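Local coordinates for protein endonuclease V (Streptomyces avermitilis, PDB 3GOC) that probably nicks DNA near deoxyinosine, cutting the second phosphodiester bond 3' to the deaminated base in a magnesium-dependent repair reaction, at residues 7-11 with 91-95; 21-25 with 120-124. All coordinates share one frame; numbering follows the deposited sequence.

Interaction 1: 7-11 with 91-95; sequences PAGWP and FREIP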
loop_
_atom_site.group_PDB
_atom_site.type_symbol
_atom_site.label_atom_id
_atom_site.label_comp_id
_atom_site.label_asym_id
_atom_site.label_seq_id
_atom_site.Cartn_x
_atom_site.Cartn_y
_atom_site.Cartn_z
ATOM N N PRO A 7 35.562 -8.256 3.457
ATOM C CA PRO A 7 35.686 -8.136 4.914
ATOM C C PRO A 7 36.687 -9.107 5.510
ATOM O O PRO A 7 36.817 -10.246 5.048
ATOM C CB PRO A 7 34.274 -8.429 5.406
ATOM C CG PRO A 7 33.420 -7.885 4.293
ATOM C CD PRO A 7 34.147 -8.362 3.060
ATOM N N ALA A 8 37.395 -8.654 6.541
ATOM C CA ALA A 8 38.366 -9.507 7.216
ATOM C C ALA A 8 37.630 -10.708 7.809
ATOM O O ALA A 8 36.700 -10.547 8.596
ATOM C CB ALA A 8 39.067 -8.727 8.325
ATOM N N GLY A 9 38.045 -11.911 7.428
ATOM C CA GLY A 9 37.408 -13.110 7.950
ATOM C C GLY A 9 36.148 -13.574 7.238
ATOM O O GLY A 9 35.497 -14.535 7.669
ATOM N N TRP A 10 35.791 -12.907 6.146
ATOM C CA TRP A 10 34.594 -13.267 5.381
ATOM C C TRP A 10 34.678 -14.732 4.956
ATOM O O TRP A 10 35.767 -15.241 4.689
ATOM C CB TRP A 10 34.501 -12.375 4.136
ATOM C CG TRP A 10 33.144 -12.312 3.514
ATOM C CD1 TRP A 10 32.773 -12.803 2.295
ATOM C CD2 TRP A 10 31.988 -11.667 4.056
ATOM N NE1 TRP A 10 31.452 -12.498 2.041
ATOM C CE2 TRP A 10 30.946 -11.801 3.109
ATOM C CE3 TRP A 10 31.725 -10.991 5.258
ATOM C CZ2 TRP A 10 29.672 -11.276 3.315
ATOM C CZ3 TRP A 10 30.450 -10.467 5.466
ATOM C CH2 TRP A 10 29.439 -10.618 4.497
ATOM N N PRO A 11 33.534 -15.435 4.901
ATOM C CA PRO A 11 33.532 -16.843 4.497
ATOM C C PRO A 11 34.291 -17.080 3.192
ATOM O O PRO A 11 34.153 -16.317 2.235
ATOM C CB PRO A 11 32.048 -17.152 4.342
ATOM C CG PRO A 11 31.426 -16.317 5.393
ATOM C CD PRO A 11 32.174 -14.994 5.256
ATOM N N PHE A 91 26.487 -13.593 -0.314
ATOM C CA PHE A 91 27.844 -13.412 0.181
ATOM C C PHE A 91 28.757 -12.687 -0.795
ATOM O O PHE A 91 29.860 -12.275 -0.433
ATOM C CB PHE A 91 28.454 -14.750 0.594
ATOM C CG PHE A 91 27.852 -15.309 1.847
ATOM C CD1 PHE A 91 26.721 -16.124 1.792
ATOM C CD2 PHE A 91 28.385 -14.980 3.093
ATOM C CE1 PHE A 91 26.124 -16.600 2.962
ATOM C CE2 PHE A 91 27.801 -15.446 4.268
ATOM C CZ PHE A 91 26.667 -16.262 4.204
ATOM N N ARG A 92 28.293 -12.511 -2.029
ATOM C CA ARG A 92 29.071 -11.809 -3.040
ATOM C C ARG A 92 28.890 -10.296 -2.966
ATOM O O ARG A 92 29.790 -9.546 -3.340
ATOM C CB ARG A 92 28.634 -12.224 -4.449
ATOM C CG ARG A 92 28.652 -13.704 -4.752
ATOM C CD ARG A 92 28.196 -13.923 -6.189
ATOM N NE ARG A 92 26.813 -13.484 -6.381
ATOM C CZ ARG A 92 26.248 -13.258 -7.566
ATOM N NH1 ARG A 92 26.946 -13.420 -8.682
ATOM N NH2 ARG A 92 24.979 -12.880 -7.639
ATOM N N GLU A 93 27.734 -9.857 -2.468
ATOM C CA GLU A 93 27.391 -8.437 -2.466
ATOM C C GLU A 93 27.049 -7.734 -1.168
ATOM O O GLU A 93 26.999 -6.507 -1.147
ATOM C CB GLU A 93 26.225 -8.229 -3.428
ATOM C CG GLU A 93 25.006 -9.052 -3.055
ATOM C CD GLU A 93 23.892 -8.946 -4.069
ATOM O OE1 GLU A 93 22.936 -8.174 -3.835
ATOM O OE2 GLU A 93 23.988 -9.638 -5.099
ATOM N N ILE A 94 26.812 -8.476 -0.094
ATOM C CA ILE A 94 26.453 -7.837 1.164
ATOM C C ILE A 94 27.389 -6.714 1.612
ATOM O O ILE A 94 26.924 -5.640 1.986
ATOM C CB ILE A 94 26.289 -8.900 2.260
ATOM C CG1 ILE A 94 24.944 -9.598 2.053
ATOM C CG2 ILE A 94 26.364 -8.283 3.646
ATOM C CD1 ILE A 94 24.885 -10.967 2.636
ATOM N N PRO A 95 28.712 -6.934 1.574
ATOM C CA PRO A 95 29.624 -5.866 2.002
ATOM C C PRO A 95 29.437 -4.557 1.228
ATOM O O PRO A 95 29.484 -3.458 1.797
ATOM C CB PRO A 95 31.004 -6.476 1.767
ATOM C CG PRO A 95 30.768 -7.937 1.994
ATOM C CD PRO A 95 29.454 -8.172 1.276
#
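W10 makes the one hydrogen bond between 7-11 and 91-95: its indole NE1 donates to the carbonyl O of F91 over 3.0 Å. The oxygen receives it on a lone pair, in the carbonyl plane, while lying slightly out of the indole plane, and the N-H...O angle is 152°. The hydroxyl of S81 also bonds to this carbonyl, so the oxygen is shared by two partners. With CG anti to the backbone N (chi1 -161°), the indole extends from the loop to the start of helix 94-102.

That link ties the N-terminal loop, which leads into helix 14-24, to the residues that lead into helix 94-102 of the RNase H-like core on which endonuclease V is built. A type II turn from P7 to W10, closed by W10 N to P7 O, folds the loop back and sets P7 beside the indole.

The remaining contacts are apolar. P95 brings CG over the six-membered ring of W10 as a CH-pi contact, 3.9 Å from the centroid and 18° off the normal. P7 CG lies over the same indole face and meets P95 CG at 3.5 Å, the two prolines crossing at about a right angle; P11 CD takes the opposite face. The F91 ring meets W10 obliquely. Separately, P11 CG packs 3.9 Å from F91 CE2. I94 reaches the far rim of the indole, its CG2 4.0 Å from W10 CH2.

Interaction 2: 21-25 with 120-124; sequences QDELR and HPRRF
R122 meets D22 through a side chain that runs straight through chi2 and then bends at chi3 (134°), presenting NE and NH2 side-on to the carboxylate. F124, with CG anti to the backbone N (chi1 -162°), lays its ring against the C-terminal part of helix 14-24. The salt bridge is two-pronged: R122 NE donates to D22 OD1 over 2.9 Å, tilted from both planes, whereas NH2 reaches OD2 at 3.0 Å on its syn lone pair and within the guanidinium plane. R25 adds a third grip, its NH1 donating to D22 OD1 at 2.9 Å from the opposite face of the carboxylate to R122 NE. One aspartate thus joins two arginines whose like charges it probably offsets in part. With an alanine in its place, R122 and R25 would probably lose the counter-charge they share, and the R122 guanidinium would be freer to turn.

Beside this network, the carbonyl O of R122 sits over one face of the R25 guanidinium without hydrogen bonding. The Q21 amide and R122 guanidinium planes are only 7° apart, with OE1 3.2 Å from R122 CD. Q21 NE2 donates to G87 O and to a water that in turn donates to F124 O, bridging helix and loop. F124 spans Q21 CA, R25 CA and L24 CB, the last 3.4 Å from its CZ.

Within the loop, R122 N donates to H120 ND1, and R123 N and NH1 both reach H120 O from opposite faces of its plane. This type I beta turn from H120 to R123, docked through F124 and a salt-bridge network on the end of helix 14-24, belongs to the loop joining strand 110-114 to helix 126-134 in the RNase H-like fold.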
loop_
_atom_site.group_PDB
_atom_site.type_symbol
_atom_site.label_atom_id
_atom_site.label_comp_id
_atom_site.label_asym_id
_atom_site.label_seq_id
_atom_site.Cartn_x
_atom_site.Cartn_y
_atom_site.Cartn_z
ATOM N N GLN A 21 24.805 -18.538 7.608
ATOM C CA GLN A 21 23.368 -18.427 7.375
ATOM C C GLN A 21 22.563 -19.067 8.498
ATOM O O GLN A 21 21.604 -18.475 8.988
ATOM C CB GLN A 21 22.985 -19.085 6.048
ATOM C CG GLN A 21 23.634 -18.458 4.826
ATOM C CD GLN A 21 23.152 -19.094 3.538
ATOM O OE1 GLN A 21 23.110 -20.316 3.423
ATOM N NE2 GLN A 21 22.803 -18.269 2.555
ATOM N N ASP A 22 22.944 -20.274 8.902
ATOM C CA ASP A 22 22.206 -20.953 9.962
ATOM C C ASP A 22 22.325 -20.238 11.306
ATOM O O ASP A 22 21.410 -20.295 12.127
ATOM C CB ASP A 22 22.667 -22.407 10.101
ATOM C CG ASP A 22 22.335 -23.243 8.876
ATOM O OD1 ASP A 22 21.358 -22.909 8.171
ATOM O OD2 ASP A 22 23.040 -24.241 8.630
ATOM N N GLU A 23 23.444 -19.559 11.525
ATOM C CA GLU A 23 23.660 -18.844 12.775
ATOM C C GLU A 23 22.933 -17.500 12.808
ATOM O O GLU A 23 22.313 -17.150 13.814
ATOM C CB GLU A 23 25.159 -18.646 13.000
ATOM C CG GLU A 23 25.912 -19.962 13.176
ATOM C CD GLU A 23 27.412 -19.830 12.982
ATOM O OE1 GLU A 23 28.125 -20.850 13.107
ATOM O OE2 GLU A 23 27.883 -18.709 12.700
ATOM N N LEU A 24 22.999 -16.756 11.707
ATOM C CA LEU A 24 22.348 -15.451 11.634
ATOM C C LEU A 24 20.831 -15.518 11.465
ATOM O O LEU A 24 20.123 -14.568 11.808
ATOM C CB LEU A 24 22.948 -14.620 10.494
ATOM C CG LEU A 24 24.392 -14.135 10.661
ATOM C CD1 LEU A 24 24.800 -13.318 9.443
ATOM C CD2 LEU A 24 24.511 -13.295 11.930
ATOM N N ARG A 25 20.330 -16.634 10.944
ATOM C CA ARG A 25 18.894 -16.789 10.733
ATOM C C ARG A 25 18.148 -16.692 12.058
ATOM O O ARG A 25 16.982 -16.302 12.094
ATOM C CB ARG A 25 18.590 -18.137 10.080
ATOM C CG ARG A 25 17.181 -18.241 9.519
ATOM C CD ARG A 25 16.679 -19.676 9.533
ATOM N NE ARG A 25 17.688 -20.619 9.058
ATOM C CZ ARG A 25 17.493 -21.930 8.958
ATOM N NH1 ARG A 25 18.467 -22.715 8.519
ATOM N NH2 ARG A 25 16.323 -22.454 9.295
ATOM N N HIS A 120 13.914 -18.669 0.422
ATOM C CA HIS A 120 15.278 -19.073 0.120
ATOM C C HIS A 120 15.480 -20.504 0.614
ATOM O O HIS A 120 14.851 -20.919 1.586
ATOM C CB HIS A 120 16.205 -18.081 0.834
ATOM C CG HIS A 120 17.659 -18.415 0.760
ATOM N ND1 HIS A 120 18.273 -19.268 1.652
ATOM C CD2 HIS A 120 18.631 -17.985 -0.079
ATOM C CE1 HIS A 120 19.559 -19.350 1.366
ATOM N NE2 HIS A 120 19.802 -18.582 0.319
ATOM N N PRO A 121 16.345 -21.282 -0.061
ATOM C CA PRO A 121 16.603 -22.670 0.338
ATOM C C PRO A 121 16.887 -22.852 1.829
ATOM O O PRO A 121 16.529 -23.876 2.410
ATOM C CB PRO A 121 17.783 -23.076 -0.553
ATOM C CG PRO A 121 18.402 -21.757 -0.966
ATOM C CD PRO A 121 17.190 -20.909 -1.207
ATOM N N ARG A 122 17.528 -21.863 2.445
ATOM C CA ARG A 122 17.824 -21.928 3.868
ATOM C C ARG A 122 17.069 -20.849 4.632
ATOM O O ARG A 122 17.426 -20.493 5.758
ATOM C CB ARG A 122 19.330 -21.792 4.116
ATOM C CG ARG A 122 20.073 -23.121 4.129
ATOM C CD ARG A 122 21.534 -22.932 4.506
ATOM N NE ARG A 122 21.976 -23.901 5.505
ATOM C CZ ARG A 122 22.066 -25.211 5.297
ATOM N NH1 ARG A 122 21.744 -25.725 4.118
ATOM N NH2 ARG A 122 22.485 -26.008 6.271
ATOM N N ARG A 123 16.016 -20.334 4.006
ATOM C CA ARG A 123 15.183 -19.297 4.605
ATOM C C ARG A 123 16.025 -18.103 5.047
ATOM O O ARG A 123 15.725 -17.454 6.048
ATOM C CB ARG A 123 14.424 -19.872 5.804
ATOM C CG ARG A 123 13.600 -21.115 5.482
ATOM C CD ARG A 123 12.400 -20.790 4.603
ATOM N NE ARG A 123 11.562 -21.969 4.370
ATOM C CZ ARG A 123 11.808 -22.903 3.457
ATOM N NH1 ARG A 123 12.872 -22.808 2.668
ATOM N NH2 ARG A 123 10.997 -23.945 3.340
ATOM N N PHE A 124 17.078 -17.806 4.296
ATOM C CA PHE A 124 17.941 -16.687 4.650
ATOM C C PHE A 124 18.543 -16.034 3.412
ATOM O O PHE A 124 19.761 -16.026 3.227
ATOM C CB PHE A 124 19.046 -17.166 5.597
ATOM C CG PHE A 124 19.722 -16.052 6.349
ATOM C CD1 PHE A 124 21.058 -15.741 6.109
ATOM C CD2 PHE A 124 19.032 -15.339 7.324
ATOM C CE1 PHE A 124 21.693 -14.721 6.822
ATOM C CE2 PHE A 124 19.652 -14.317 8.043
ATOM C CZ PHE A 124 20.986 -14.014 7.801
HETATM O O HOH W 1 22.419 -15.264 2.615
#

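Interactions 1 and 2 illustrate how contacts can flank one N-terminal helix: 7-11 precedes helix 14-24 and 21-25 lies at its C-terminal part. Their centres are 16 Å apart, and they touch directly where F91 CE1 packs on Q21 CG at 3.6 Å. H129 of helix 126-134 connects them further, meeting the rings of both F91 and F124. Neither contact includes the magnesium ligands D46, D114 and D217; the side chain of I94 is about 14 Å from a bound magnesium ion. Y84, predicted to interact with target DNA, lies about 10 Å from F91 and about 12 Å from H120, side chain to side chain.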